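Local atomic coordinates of pectate lyase (Erwinia chrysanthemi, PDB entry 1RU4), a protein that probably cleaves pectate (polygalacturonate) chains by beta-elimination, acting as a pectate lyase built on a right-handed parallel beta-helix. Residues A[1-6]-A[355-360]; A[5-10]-A[85-90]; A[17-22]-A[51-56]; A[58-63]-A[94-99]; A[69-74]-A[111-116]. All blocks are in the same frame, centred on the assembly; numbering follows the deposited sequence.

Overall arrangement
From the N terminus, 1-6 meets 355-360 in contact 1, closing a loop of 348 residues within which contacts 3, 4 and 5 nest. Contact 2 starts from the same stretch, sharing Ser5 and Asp6, and joins the N-terminal loop to the end of strand 82-86; the disulfide Cys3-Cys89 welds contacts 1 and 2 together. Contact 3, nested inside contact 2, pairs strands 16-19 and 50-53, and the backbone of Leu53 hydrogen-bonds on to Ala85 and Ala87 of contact 2. Contact 4 follows contact 3 in series, crosses contacts 2 and 5, and pairs 56-59 with 92-95. Contact 5, which also crosses contact 2, pairs 70-72 with 110-112 on a further parallel sheet.

Contact 1: residues A[1-6]-A[355-360]; sequences ADCSSD and RDNDGT
Asn357 presents its side-chain amide to the first residues of the chain and uses both ends of it. ND2 donates to Asp2 OD1 at 2.9 Å in an almost straight bond (N-H...O 175°) that lies in the amide plane but reaches the carboxylate from above, the two planes being turned 58° apart. OD1 of the same amide accepts from Cys3 N at 2.9 Å. A first torsion of 58° folds the Asn357 amide back between its own N and carbonyl carbon, toward the 1-6 backbone. Asp2 OD1 is gripped by three donors, since Ser4 N closes an Asx turn on it and Ser4 OG adds a bond on its syn side at 2.8 Å.

The terminal amino group of Ala1 sits between two carboxylates in a salt-bridge network. Asp356 OD1 meets it with its anti lone pair, at 2.9 Å from Ala1 N, whereas Asp358 OD2 is approached from above its carboxylate plane at 2.8 Å. Asp358 OD1 is held by Thr360 N and Thr360 OG1 from one face, which probably limits the carboxylate's rotation. Cys3 SG packs on Asp358 CB at 3.3 Å.

Both segments are loops at the surface, one leading into strand 16-19 and the other following strand 325-328; Cys3 is disulfide-bonded to Cys89, just beyond strand 82-86, and Arg355 forms a salt bridge with Asp169 of strand 169-171.

Contact 2: residues A[5-10]-A[85-90]; sequences SDLTSG and AAANCG
With chi1 at -54°, the hydroxyl of Ser9 lies beside its own backbone N and is carried into the turn that follows strand 82-86. There OG donates to Ala86 O at 2.7 Å, in the carbonyl plane, and accepts from Cys89 N at 2.8 Å with an N-H...O angle of 161°. One hydroxyl therefore spans the turn, joining its first carbonyl to an amide three residues on. Cys89 has a similar first torsion, -71°, which places SG alongside Ser9 CB at 3.6 Å.

The backbone adds a second tie: Asn88 N donates to Leu7 O at 3.0 Å, from above the carbonyl plane. Beside it, Asn88 CA makes a CA-H...O contact with Asp6 O at 3.2 Å. Leu7 contributes little apolar contact here, CD1 standing 4.4 Å from Ala87 CB, and its side chain also packs on Tyr18 and Leu52. Asp6 OD2 accepts from Gly10 N, just past the type I turn Asp6 to Ser9. The N-terminal loop is thus tied to the turn leaving strand 82-86 of the parallel beta-helix.

Polar bonds dominate over hydrophobic packing. The buried Ser9 hydroxyl both donates and accepts, so its rotation is probably well defined, beside the Cys89-Cys3 disulfide.

Contact 3: residues A[17-22]-A[51-56]; sequences YYVAPN and ILLKPG
Val19 divides its two methyls between two residues of the other strand: CG2 reaches Ile51 CG2 at 3.8 Å, while CG1 lies alongside Leu53 CD2 at 3.7 Å. The split follows from chi1 of 171°, which sets CG1 anti to the backbone N and CG2 beside it. On the other face of the sheet Tyr18 and Leu52 run side by side, CE2 to CD2 at 4.0 Å.

Behind these side chains is parallel pairing of strands 16-19 and 50-53, successive strands at one end of the right-handed beta-helix. Val19 supplies both N and O to it: its N donates to Leu52 O at 2.9 Å and its O accepts from Lys54 N at 2.9 Å, with Leu52 N hydrogen-bonded to Tyr17 O. The axes of 17-19 and 51-53 run 29° from parallel.

Farther out, Val19 and Ile51 both touch Ala41 of helix 38-44, and Phe32 meets the Tyr18 ring edge-to-face. Lys54, fully extended, runs past Ala20 CB, and a water joins its NZ to Asn22 OD1.

Contact 4: residues A[58-63]-A[94-99]; sequences YTIPYT and FDFSFP
Strands 56-59 and 92-95 are neighbouring parallel strands of the beta-helix, and the contact runs from their paired ends into the loops beyond. Asp95 N donates to Tyr58 O and Ile60 N to Asp95 O, each at 2.9 Å. On the buried face the Tyr58 and Phe94 rings are near parallel (16°) but slid apart, with centroids 5.1 Å away from each other; it is Tyr58 CB that sits over the Phe94 face.

Past the strands, Ile60 CD1 stands over the centre of the Phe96 ring, 3.8 Å from its centroid, in a CH-pi contact. Ser97 OG donates to Ile60 O at 2.9 Å from above the carbonyl plane, and Ser97 N closes an Asx turn on Asp95 OD1. That carboxylate also forms a salt bridge with Arg126, while a water links its OD2 to Thr59 OG1.

Tyr62 meets two partners, one over a face and one at an edge. Its chi1 of 154° swings the ring toward the other loop, where Pro99 CD lies over the ring centre, 3.4 Å from the Tyr62 centroid. The Tyr62 edge meets the Phe98 face, with planes at 65° and centroids 5.0 Å apart.

Aromatic side chains at equivalent positions of successive coils, here Tyr58 and Phe94, line up inside as is typical of parallel beta-helices, although these two rings barely overlap.

Contact 5: residues A[69-74]-A[111-116]; sequences TITFNK and YVTGDY
Phe72 O is gripped by two consecutive amides of the opposite segment: Gly114 N at 2.9 Å, in the carbonyl plane, and Thr113 N at 3.0 Å from above that plane. This pair of hydrogen bonds to one acceptor ends the parallel pairing of strands 70-72 and 110-112, the first two of a five-stranded parallel sheet of the beta-helix. Before it, the pairing is regular, with Tyr111 N hydrogen-bonded to Ile70 O in a nearly straight line (176°) and Phe72 N to Tyr111 O at 2.8 Å.

Side chains alternate between the faces. Thr71 and Tyr111 share one: with CG anti to the backbone N (chi1 -176°), the Tyr111 ring lies side by side with Thr71, whose OG1 meets its edge 3.8 Å from CD1, and Thr113 CG2 sits over the centre of one ring face. Separately, Tyr111 CB rests against Thr69 CG2 at 3.6 Å. Phe72 and Val112 occupy the buried face, where Phe72 packs on Phe38 and Met42 of helix 38-44 and its ring meets Trp117 edge-to-face.

Gly114 comes close to the other backbone: its CA makes a CA-H...O contact with Lys74 O at 3.5 Å. Alongside, one water donates to Asn73 O and lies 3.0 Å from Thr113 OG1.

Contact 1: residues A[1-6]-A[355-360]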
# COMPACT_ATOMS: atom_id res chain seq x y z
N ALA A 1 -16.41 -7.12 6.36
CA ALA A 1 -17.72 -7.82 6.18
C ALA A 1 -17.76 -8.57 4.86
O ALA A 1 -16.86 -8.46 4.04
CB ALA A 1 -18.86 -6.82 6.27
N ASP A 2 -18.84 -9.32 4.68
CA ASP A 2 -19.05 -10.13 3.47
C ASP A 2 -20.04 -9.41 2.56
O ASP A 2 -21.24 -9.36 2.85
CB ASP A 2 -19.60 -11.50 3.89
CG ASP A 2 -19.87 -12.43 2.71
OD1 ASP A 2 -19.70 -12.03 1.54
OD2 ASP A 2 -20.27 -13.59 2.97
N CYS A 3 -19.54 -8.85 1.46
CA CYS A 3 -20.39 -8.16 0.49
C CYS A 3 -20.62 -8.94 -0.80
O CYS A 3 -20.98 -8.36 -1.83
CB CYS A 3 -19.85 -6.75 0.17
SG CYS A 3 -18.07 -6.62 -0.26
N SER A 4 -20.48 -10.26 -0.74
CA SER A 4 -20.67 -11.11 -1.92
C SER A 4 -22.10 -11.09 -2.49
O SER A 4 -22.30 -11.36 -3.67
CB SER A 4 -20.24 -12.56 -1.64
OG SER A 4 -21.04 -13.15 -0.62
N SER A 5 -23.08 -10.75 -1.65
CA SER A 5 -24.47 -10.70 -2.10
C SER A 5 -24.83 -9.40 -2.83
O SER A 5 -25.94 -9.26 -3.35
CB SER A 5 -25.42 -10.91 -0.92
OG SER A 5 -25.35 -9.84 0.00
N ASP A 6 -23.89 -8.45 -2.86
CA ASP A 6 -24.10 -7.16 -3.50
C ASP A 6 -23.49 -7.14 -4.90
O ASP A 6 -22.27 -7.11 -5.04
CB ASP A 6 -23.48 -6.06 -2.63
CG ASP A 6 -23.87 -4.65 -3.06
OD1 ASP A 6 -24.49 -4.47 -4.13
OD2 ASP A 6 -23.56 -3.71 -2.31
N ARG A 355 -7.92 -11.28 3.22
CA ARG A 355 -8.80 -10.20 3.65
C ARG A 355 -10.24 -10.67 3.45
O ARG A 355 -10.48 -11.65 2.74
CB ARG A 355 -8.60 -8.97 2.76
CG ARG A 355 -7.24 -8.30 2.85
CD ARG A 355 -7.10 -7.24 1.77
NE ARG A 355 -5.85 -6.50 1.87
CZ ARG A 355 -5.66 -5.46 2.67
NH1 ARG A 355 -6.64 -5.03 3.46
NH2 ARG A 355 -4.49 -4.83 2.68
N ASP A 356 -11.18 -9.97 4.07
CA ASP A 356 -12.60 -10.20 3.79
C ASP A 356 -12.78 -9.81 2.32
O ASP A 356 -11.95 -9.08 1.76
CB ASP A 356 -13.49 -9.28 4.63
CG ASP A 356 -13.51 -9.64 6.10
OD1 ASP A 356 -14.31 -9.01 6.83
OD2 ASP A 356 -12.75 -10.53 6.54
N ASN A 357 -13.86 -10.27 1.69
CA ASN A 357 -14.07 -9.90 0.29
C ASN A 357 -14.39 -8.42 0.10
O ASN A 357 -14.39 -7.93 -1.02
CB ASN A 357 -15.11 -10.81 -0.39
CG ASN A 357 -16.46 -10.79 0.30
OD1 ASN A 357 -16.87 -9.78 0.89
ND2 ASN A 357 -17.18 -11.90 0.21
N ASP A 358 -14.64 -7.70 1.20
CA ASP A 358 -14.84 -6.25 1.11
C ASP A 358 -13.54 -5.49 1.31
O ASP A 358 -13.51 -4.26 1.22
CB ASP A 358 -15.95 -5.76 2.07
CG ASP A 358 -15.52 -5.68 3.54
OD1 ASP A 358 -14.40 -6.12 3.91
OD2 ASP A 358 -16.32 -5.16 4.34
N GLY A 359 -12.47 -6.23 1.60
CA GLY A 359 -11.16 -5.62 1.78
C GLY A 359 -10.62 -5.60 3.20
O GLY A 359 -9.42 -5.43 3.40
N THR A 360 -11.49 -5.81 4.18
CA THR A 360 -11.09 -5.73 5.58
C THR A 360 -9.95 -6.69 5.93
O THR A 360 -10.00 -7.87 5.60
CB THR A 360 -12.29 -5.99 6.52
OG1 THR A 360 -13.31 -5.02 6.27
CG2 THR A 360 -11.86 -5.90 7.98

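Contact 2: residues A[5-10]-A[85-90]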
# COMPACT_ATOMS: atom_id res chain seq x y z
N SER A 5 -23.08 -10.75 -1.65
CA SER A 5 -24.47 -10.70 -2.10
C SER A 5 -24.83 -9.40 -2.83
O SER A 5 -25.94 -9.26 -3.35
CB SER A 5 -25.42 -10.91 -0.92
OG SER A 5 -25.35 -9.84 0.00
N ASP A 6 -23.89 -8.45 -2.86
CA ASP A 6 -24.10 -7.16 -3.50
C ASP A 6 -23.49 -7.14 -4.90
O ASP A 6 -22.27 -7.11 -5.04
CB ASP A 6 -23.48 -6.06 -2.63
CG ASP A 6 -23.87 -4.65 -3.06
OD1 ASP A 6 -24.49 -4.47 -4.13
OD2 ASP A 6 -23.56 -3.71 -2.31
N LEU A 7 -24.35 -7.11 -5.91
CA LEU A 7 -23.91 -7.09 -7.31
C LEU A 7 -22.86 -6.01 -7.58
O LEU A 7 -21.81 -6.30 -8.15
CB LEU A 7 -25.10 -6.87 -8.24
CG LEU A 7 -24.79 -6.72 -9.74
CD1 LEU A 7 -24.26 -8.03 -10.30
CD2 LEU A 7 -26.04 -6.29 -10.48
N THR A 8 -23.14 -4.79 -7.14
CA THR A 8 -22.25 -3.65 -7.40
C THR A 8 -21.17 -3.42 -6.34
O THR A 8 -20.54 -2.36 -6.31
CB THR A 8 -23.03 -2.35 -7.60
OG1 THR A 8 -23.74 -2.03 -6.39
CG2 THR A 8 -24.03 -2.49 -8.75
N SER A 9 -21.00 -4.40 -5.45
CA SER A 9 -19.93 -4.35 -4.46
C SER A 9 -19.90 -3.08 -3.60
O SER A 9 -18.83 -2.52 -3.35
CB SER A 9 -18.58 -4.55 -5.16
OG SER A 9 -18.60 -5.74 -5.93
N GLY A 10 -21.07 -2.63 -3.17
CA GLY A 10 -21.16 -1.46 -2.31
C GLY A 10 -21.29 -0.11 -3.01
O GLY A 10 -21.46 0.92 -2.36
N ALA A 85 -15.11 -1.72 -10.97
CA ALA A 85 -15.14 -2.70 -9.90
C ALA A 85 -15.55 -4.11 -10.30
O ALA A 85 -16.37 -4.30 -11.21
CB ALA A 85 -16.05 -2.21 -8.77
N ALA A 86 -14.96 -5.10 -9.63
CA ALA A 86 -15.33 -6.49 -9.82
C ALA A 86 -16.66 -6.72 -9.10
O ALA A 86 -16.84 -6.28 -7.97
CB ALA A 86 -14.25 -7.41 -9.26
N ALA A 87 -17.58 -7.41 -9.77
CA ALA A 87 -18.91 -7.66 -9.23
C ALA A 87 -18.95 -8.60 -8.03
O ALA A 87 -18.07 -9.44 -7.86
CB ALA A 87 -19.82 -8.20 -10.33
N ASN A 88 -19.98 -8.43 -7.20
CA ASN A 88 -20.22 -9.29 -6.04
C ASN A 88 -19.00 -9.46 -5.14
O ASN A 88 -18.77 -10.54 -4.58
CB ASN A 88 -20.75 -10.65 -6.50
CG ASN A 88 -22.14 -10.57 -7.08
OD1 ASN A 88 -23.14 -10.66 -6.36
ND2 ASN A 88 -22.23 -10.37 -8.39
N CYS A 89 -18.23 -8.39 -5.00
CA CYS A 89 -17.01 -8.39 -4.20
C CYS A 89 -16.03 -9.50 -4.55
O CYS A 89 -15.31 -10.02 -3.69
CB CYS A 89 -17.36 -8.35 -2.71
SG CYS A 89 -18.01 -6.70 -2.28
N GLY A 90 -16.00 -9.83 -5.84
CA GLY A 90 -15.05 -10.80 -6.36
C GLY A 90 -13.75 -10.09 -6.73
O GLY A 90 -13.48 -8.98 -6.27

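Contact 3: residues A[17-22]-A[51-56]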
# COMPACT_ATOMS: atom_id res chain seq x y z
N TYR A 17 -22.23 -0.69 -16.79
CA TYR A 17 -21.73 -1.27 -18.03
C TYR A 17 -21.15 -2.64 -17.67
O TYR A 17 -20.13 -2.72 -16.99
CB TYR A 17 -20.64 -0.40 -18.65
CG TYR A 17 -21.10 0.98 -19.05
CD1 TYR A 17 -20.94 2.07 -18.19
CD2 TYR A 17 -21.72 1.19 -20.28
CE1 TYR A 17 -21.38 3.33 -18.55
CE2 TYR A 17 -22.17 2.46 -20.65
CZ TYR A 17 -22.00 3.52 -19.78
OH TYR A 17 -22.46 4.77 -20.13
N TYR A 18 -21.84 -3.70 -18.09
CA TYR A 18 -21.40 -5.06 -17.81
C TYR A 18 -20.27 -5.48 -18.74
O TYR A 18 -20.41 -5.48 -19.96
CB TYR A 18 -22.56 -6.03 -17.91
CG TYR A 18 -23.60 -5.89 -16.82
CD1 TYR A 18 -24.58 -4.90 -16.88
CD2 TYR A 18 -23.63 -6.77 -15.74
CE1 TYR A 18 -25.56 -4.79 -15.90
CE2 TYR A 18 -24.60 -6.68 -14.76
CZ TYR A 18 -25.56 -5.69 -14.84
OH TYR A 18 -26.53 -5.60 -13.87
N VAL A 19 -19.14 -5.86 -18.13
CA VAL A 19 -17.94 -6.24 -18.86
C VAL A 19 -17.46 -7.63 -18.43
O VAL A 19 -17.63 -8.03 -17.28
CB VAL A 19 -16.81 -5.19 -18.60
CG1 VAL A 19 -15.47 -5.67 -19.15
CG2 VAL A 19 -17.19 -3.86 -19.23
N ALA A 20 -16.89 -8.36 -19.39
CA ALA A 20 -16.33 -9.68 -19.12
C ALA A 20 -15.10 -9.87 -20.01
O ALA A 20 -14.92 -9.13 -20.98
CB ALA A 20 -17.37 -10.77 -19.42
N PRO A 21 -14.22 -10.83 -19.67
CA PRO A 21 -13.02 -11.07 -20.47
C PRO A 21 -13.31 -11.37 -21.94
O PRO A 21 -12.54 -10.98 -22.82
CB PRO A 21 -12.39 -12.28 -19.76
CG PRO A 21 -12.77 -12.06 -18.34
CD PRO A 21 -14.23 -11.67 -18.46
N ASN A 22 -14.41 -12.07 -22.20
CA ASN A 22 -14.80 -12.41 -23.57
C ASN A 22 -15.81 -11.42 -24.16
O ASN A 22 -16.46 -11.72 -25.16
CB ASN A 22 -15.33 -13.84 -23.64
CG ASN A 22 -16.63 -14.03 -22.87
OD1 ASN A 22 -17.00 -13.21 -22.03
ND2 ASN A 22 -17.33 -15.13 -23.15
N ILE A 51 -18.22 0.69 -14.42
CA ILE A 51 -17.79 -0.40 -15.28
C ILE A 51 -17.72 -1.62 -14.35
O ILE A 51 -16.82 -1.73 -13.51
CB ILE A 51 -16.39 -0.13 -15.89
CG1 ILE A 51 -16.44 1.12 -16.78
CG2 ILE A 51 -15.92 -1.34 -16.70
CD1 ILE A 51 -15.12 1.47 -17.42
N LEU A 52 -18.72 -2.49 -14.46
CA LEU A 52 -18.82 -3.67 -13.61
C LEU A 52 -18.17 -4.87 -14.27
O LEU A 52 -18.64 -5.36 -15.31
CB LEU A 52 -20.28 -3.96 -13.27
CG LEU A 52 -20.53 -5.01 -12.20
CD1 LEU A 52 -19.99 -4.53 -10.86
CD2 LEU A 52 -22.02 -5.30 -12.09
N LEU A 53 -17.08 -5.34 -13.67
CA LEU A 53 -16.30 -6.45 -14.20
C LEU A 53 -16.72 -7.81 -13.66
O LEU A 53 -16.81 -8.01 -12.45
CB LEU A 53 -14.82 -6.22 -13.87
CG LEU A 53 -14.21 -4.88 -14.30
CD1 LEU A 53 -12.88 -4.66 -13.60
CD2 LEU A 53 -14.04 -4.84 -15.81
N LYS A 54 -16.96 -8.75 -14.56
CA LYS A 54 -17.21 -10.13 -14.16
C LYS A 54 -15.91 -10.63 -13.54
O LYS A 54 -14.83 -10.39 -14.08
CB LYS A 54 -17.57 -10.98 -15.37
CG LYS A 54 -17.84 -12.44 -15.06
CD LYS A 54 -18.00 -13.25 -16.33
CE LYS A 54 -18.15 -14.74 -16.03
NZ LYS A 54 -18.21 -15.54 -17.28
N PRO A 55 -15.98 -11.28 -12.36
CA PRO A 55 -14.76 -11.79 -11.74
C PRO A 55 -14.01 -12.73 -12.68
O PRO A 55 -14.62 -13.56 -13.35
CB PRO A 55 -15.29 -12.53 -10.51
CG PRO A 55 -16.50 -11.72 -10.14
CD PRO A 55 -17.15 -11.49 -11.48
N GLY A 56 -12.70 -12.56 -12.76
CA GLY A 56 -11.89 -13.37 -13.65
C GLY A 56 -10.59 -12.68 -14.02
O GLY A 56 -10.18 -11.72 -13.35
O HOH W 1 -18.71 -14.22 -20.09

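Contact 4: residues A[58-63]-A[94-99]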
# COMPACT_ATOMS: atom_id res chain seq x y z
N TYR A 58 -8.39 -10.69 -16.97
CA TYR A 58 -8.42 -9.88 -18.19
C TYR A 58 -6.98 -9.80 -18.71
O TYR A 58 -6.13 -9.15 -18.11
CB TYR A 58 -8.97 -8.49 -17.86
CG TYR A 58 -10.41 -8.53 -17.41
CD1 TYR A 58 -10.76 -8.98 -16.13
CD2 TYR A 58 -11.44 -8.18 -18.28
CE1 TYR A 58 -12.09 -9.09 -15.74
CE2 TYR A 58 -12.78 -8.28 -17.90
CZ TYR A 58 -13.10 -8.74 -16.63
OH TYR A 58 -14.42 -8.87 -16.27
N THR A 59 -6.72 -10.52 -19.80
CA THR A 59 -5.36 -10.63 -20.32
C THR A 59 -5.04 -9.66 -21.46
O THR A 59 -5.68 -9.67 -22.51
CB THR A 59 -5.09 -12.08 -20.80
OG1 THR A 59 -5.35 -12.99 -19.72
CG2 THR A 59 -3.63 -12.24 -21.24
N ILE A 60 -4.05 -8.80 -21.22
CA ILE A 60 -3.57 -7.87 -22.24
C ILE A 60 -2.36 -8.53 -22.91
O ILE A 60 -1.38 -8.86 -22.24
CB ILE A 60 -3.14 -6.51 -21.63
CG1 ILE A 60 -4.30 -5.84 -20.89
CG2 ILE A 60 -2.63 -5.58 -22.73
CD1 ILE A 60 -4.51 -6.32 -19.47
N PRO A 61 -2.42 -8.74 -24.23
CA PRO A 61 -1.32 -9.37 -24.98
C PRO A 61 0.01 -8.65 -24.84
O PRO A 61 0.07 -7.41 -24.77
CB PRO A 61 -1.82 -9.32 -26.42
CG PRO A 61 -3.30 -9.42 -26.27
CD PRO A 61 -3.56 -8.47 -25.12
N TYR A 62 1.08 -9.43 -24.80
CA TYR A 62 2.44 -8.91 -24.73
C TYR A 62 3.13 -9.04 -26.08
O TYR A 62 2.95 -10.04 -26.79
CB TYR A 62 3.24 -9.69 -23.66
CG TYR A 62 4.74 -9.72 -23.88
CD1 TYR A 62 5.54 -8.65 -23.48
CD2 TYR A 62 5.35 -10.82 -24.49
CE1 TYR A 62 6.92 -8.68 -23.68
CE2 TYR A 62 6.72 -10.85 -24.70
CZ TYR A 62 7.50 -9.79 -24.29
OH TYR A 62 8.87 -9.83 -24.47
N THR A 63 3.89 -8.02 -26.44
CA THR A 63 4.70 -8.02 -27.66
C THR A 63 6.09 -7.51 -27.27
O THR A 63 6.21 -6.42 -26.71
CB THR A 63 4.11 -7.10 -28.75
OG1 THR A 63 2.78 -7.53 -29.07
CG2 THR A 63 4.97 -7.16 -30.01
N PHE A 94 -6.03 -7.96 -13.94
CA PHE A 94 -5.52 -7.51 -15.23
C PHE A 94 -4.07 -7.96 -15.38
O PHE A 94 -3.18 -7.47 -14.68
CB PHE A 94 -5.63 -5.98 -15.34
CG PHE A 94 -7.05 -5.49 -15.47
CD1 PHE A 94 -7.91 -5.53 -14.38
CD2 PHE A 94 -7.53 -5.01 -16.69
CE1 PHE A 94 -9.23 -5.09 -14.49
CE2 PHE A 94 -8.85 -4.58 -16.81
CZ PHE A 94 -9.70 -4.62 -15.71
N ASP A 95 -3.87 -8.91 -16.28
CA ASP A 95 -2.56 -9.52 -16.52
C ASP A 95 -1.94 -8.95 -17.79
O ASP A 95 -2.42 -9.20 -18.89
CB ASP A 95 -2.73 -11.04 -16.65
CG ASP A 95 -1.42 -11.79 -16.76
OD1 ASP A 95 -0.34 -11.17 -16.73
OD2 ASP A 95 -1.47 -13.03 -16.86
N PHE A 96 -0.86 -8.19 -17.62
CA PHE A 96 -0.19 -7.55 -18.75
C PHE A 96 0.85 -8.42 -19.47
O PHE A 96 1.55 -7.96 -20.37
CB PHE A 96 0.37 -6.19 -18.34
CG PHE A 96 -0.70 -5.16 -18.11
CD1 PHE A 96 -1.40 -5.10 -16.91
CD2 PHE A 96 -1.05 -4.27 -19.13
CE1 PHE A 96 -2.43 -4.18 -16.72
CE2 PHE A 96 -2.08 -3.35 -18.95
CZ PHE A 96 -2.77 -3.30 -17.74
N SER A 97 0.94 -9.68 -19.04
CA SER A 97 1.66 -10.73 -19.75
C SER A 97 3.17 -10.64 -19.99
O SER A 97 3.70 -11.41 -20.80
CB SER A 97 0.97 -10.99 -21.09
OG SER A 97 -0.42 -11.23 -20.92
N PHE A 98 3.87 -9.75 -19.30
CA PHE A 98 5.31 -9.65 -19.51
C PHE A 98 6.10 -10.83 -18.95
O PHE A 98 5.84 -11.29 -17.85
CB PHE A 98 5.87 -8.36 -18.89
CG PHE A 98 5.89 -7.20 -19.83
CD1 PHE A 98 4.73 -6.50 -20.12
CD2 PHE A 98 7.09 -6.81 -20.43
CE1 PHE A 98 4.75 -5.43 -21.02
CE2 PHE A 98 7.12 -5.74 -21.33
CZ PHE A 98 5.94 -5.05 -21.62
N PRO A 99 7.04 -11.38 -19.75
CA PRO A 99 7.84 -12.50 -19.27
C PRO A 99 8.68 -11.98 -18.11
O PRO A 99 8.89 -10.76 -17.99
CB PRO A 99 8.72 -12.83 -20.48
CG PRO A 99 7.85 -12.48 -21.63
CD PRO A 99 7.26 -11.15 -21.19
O HOH W 2 -3.43 -14.39 -18.28

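Contact 5: residues A[69-74]-A[111-116]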
# COMPACT_ATOMS: atom_id res chain seq x y z
N THR A 69 0.35 -0.62 -21.95
CA THR A 69 -0.33 0.16 -20.92
C THR A 69 -1.77 0.54 -21.26
O THR A 69 -2.09 0.81 -22.42
CB THR A 69 0.45 1.49 -20.70
OG1 THR A 69 1.81 1.20 -20.38
CG2 THR A 69 -0.18 2.33 -19.59
N ILE A 70 -2.63 0.53 -20.25
CA ILE A 70 -3.99 1.05 -20.39
C ILE A 70 -3.99 2.42 -19.71
O ILE A 70 -3.66 2.52 -18.52
CB ILE A 70 -5.05 0.15 -19.72
CG1 ILE A 70 -5.08 -1.22 -20.40
CG2 ILE A 70 -6.43 0.81 -19.81
CD1 ILE A 70 -6.05 -2.20 -19.75
N THR A 71 -4.31 3.46 -20.46
CA THR A 71 -4.33 4.82 -19.93
C THR A 71 -5.73 5.25 -19.50
O THR A 71 -6.70 5.12 -20.25
CB THR A 71 -3.79 5.83 -20.96
OG1 THR A 71 -2.41 5.55 -21.24
CG2 THR A 71 -3.90 7.26 -20.43
N PHE A 72 -5.82 5.76 -18.27
CA PHE A 72 -7.07 6.28 -17.72
C PHE A 72 -6.97 7.80 -17.71
O PHE A 72 -6.54 8.40 -16.72
CB PHE A 72 -7.29 5.74 -16.30
CG PHE A 72 -7.46 4.24 -16.24
CD1 PHE A 72 -6.37 3.39 -16.39
CD2 PHE A 72 -8.73 3.69 -16.06
CE1 PHE A 72 -6.54 2.01 -16.35
CE2 PHE A 72 -8.90 2.30 -16.02
CZ PHE A 72 -7.80 1.46 -16.17
N ASN A 73 -7.33 8.42 -18.83
CA ASN A 73 -7.21 9.87 -18.96
C ASN A 73 -8.51 10.64 -18.76
O ASN A 73 -8.49 11.85 -18.52
CB ASN A 73 -6.58 10.24 -20.31
CG ASN A 73 -7.46 9.87 -21.48
OD1 ASN A 73 -7.91 8.73 -21.60
ND2 ASN A 73 -7.71 10.83 -22.37
N LYS A 74 -9.64 9.95 -18.88
CA LYS A 74 -10.94 10.57 -18.62
C LYS A 74 -11.04 10.88 -17.13
O LYS A 74 -10.29 10.32 -16.32
CB LYS A 74 -12.08 9.66 -19.07
CG LYS A 74 -12.15 9.50 -20.58
CD LYS A 74 -13.15 8.44 -21.02
CE LYS A 74 -14.58 8.82 -20.69
NZ LYS A 74 -15.53 7.89 -21.36
N TYR A 111 -2.08 3.51 -16.22
CA TYR A 111 -1.51 4.86 -16.19
C TYR A 111 -2.67 5.82 -15.94
O TYR A 111 -3.47 6.08 -16.84
CB TYR A 111 -0.82 5.17 -17.53
CG TYR A 111 -0.10 6.50 -17.62
CD1 TYR A 111 0.03 7.15 -18.84
CD2 TYR A 111 0.48 7.09 -16.49
CE1 TYR A 111 0.72 8.36 -18.95
CE2 TYR A 111 1.18 8.31 -16.59
CZ TYR A 111 1.29 8.93 -17.83
OH TYR A 111 1.98 10.12 -17.95
N VAL A 112 -2.79 6.28 -14.70
CA VAL A 112 -3.92 7.13 -14.31
C VAL A 112 -3.56 8.61 -14.34
O VAL A 112 -2.93 9.13 -13.42
CB VAL A 112 -4.44 6.73 -12.90
CG1 VAL A 112 -5.70 7.53 -12.55
CG2 VAL A 112 -4.74 5.24 -12.85
N THR A 113 -3.95 9.29 -15.42
CA THR A 113 -3.67 10.71 -15.58
C THR A 113 -4.89 11.56 -15.25
O THR A 113 -4.76 12.76 -14.96
CB THR A 113 -3.22 11.04 -17.02
OG1 THR A 113 -4.28 10.77 -17.94
CG2 THR A 113 -2.01 10.20 -17.40
N GLY A 114 -6.07 10.94 -15.30
CA GLY A 114 -7.30 11.64 -14.99
C GLY A 114 -7.59 11.70 -13.50
O GLY A 114 -6.83 11.17 -12.69
N ASP A 115 -8.70 12.36 -13.15
CA ASP A 115 -9.10 12.54 -11.75
C ASP A 115 -10.38 11.78 -11.42
O ASP A 115 -11.14 11.40 -12.31
CB ASP A 115 -9.35 14.03 -11.46
CG ASP A 115 -8.15 14.92 -11.72
OD1 ASP A 115 -8.36 16.14 -11.92
OD2 ASP A 115 -7.00 14.43 -11.72
N TYR A 116 -10.61 11.60 -10.12
CA TYR A 116 -11.84 11.01 -9.60
C TYR A 116 -12.22 9.62 -10.11
O TYR A 116 -13.38 9.35 -10.41
CB TYR A 116 -13.02 11.98 -9.78
CG TYR A 116 -12.91 13.23 -8.92
CD1 TYR A 116 -12.46 14.43 -9.46
CD2 TYR A 116 -13.25 13.19 -7.57
CE1 TYR A 116 -12.34 15.58 -8.67
CE2 TYR A 116 -13.13 14.33 -6.77
CZ TYR A 116 -12.68 15.52 -7.33
OH TYR A 116 -12.56 16.64 -6.54
O HOH W 3 -6.06 13.23 -18.10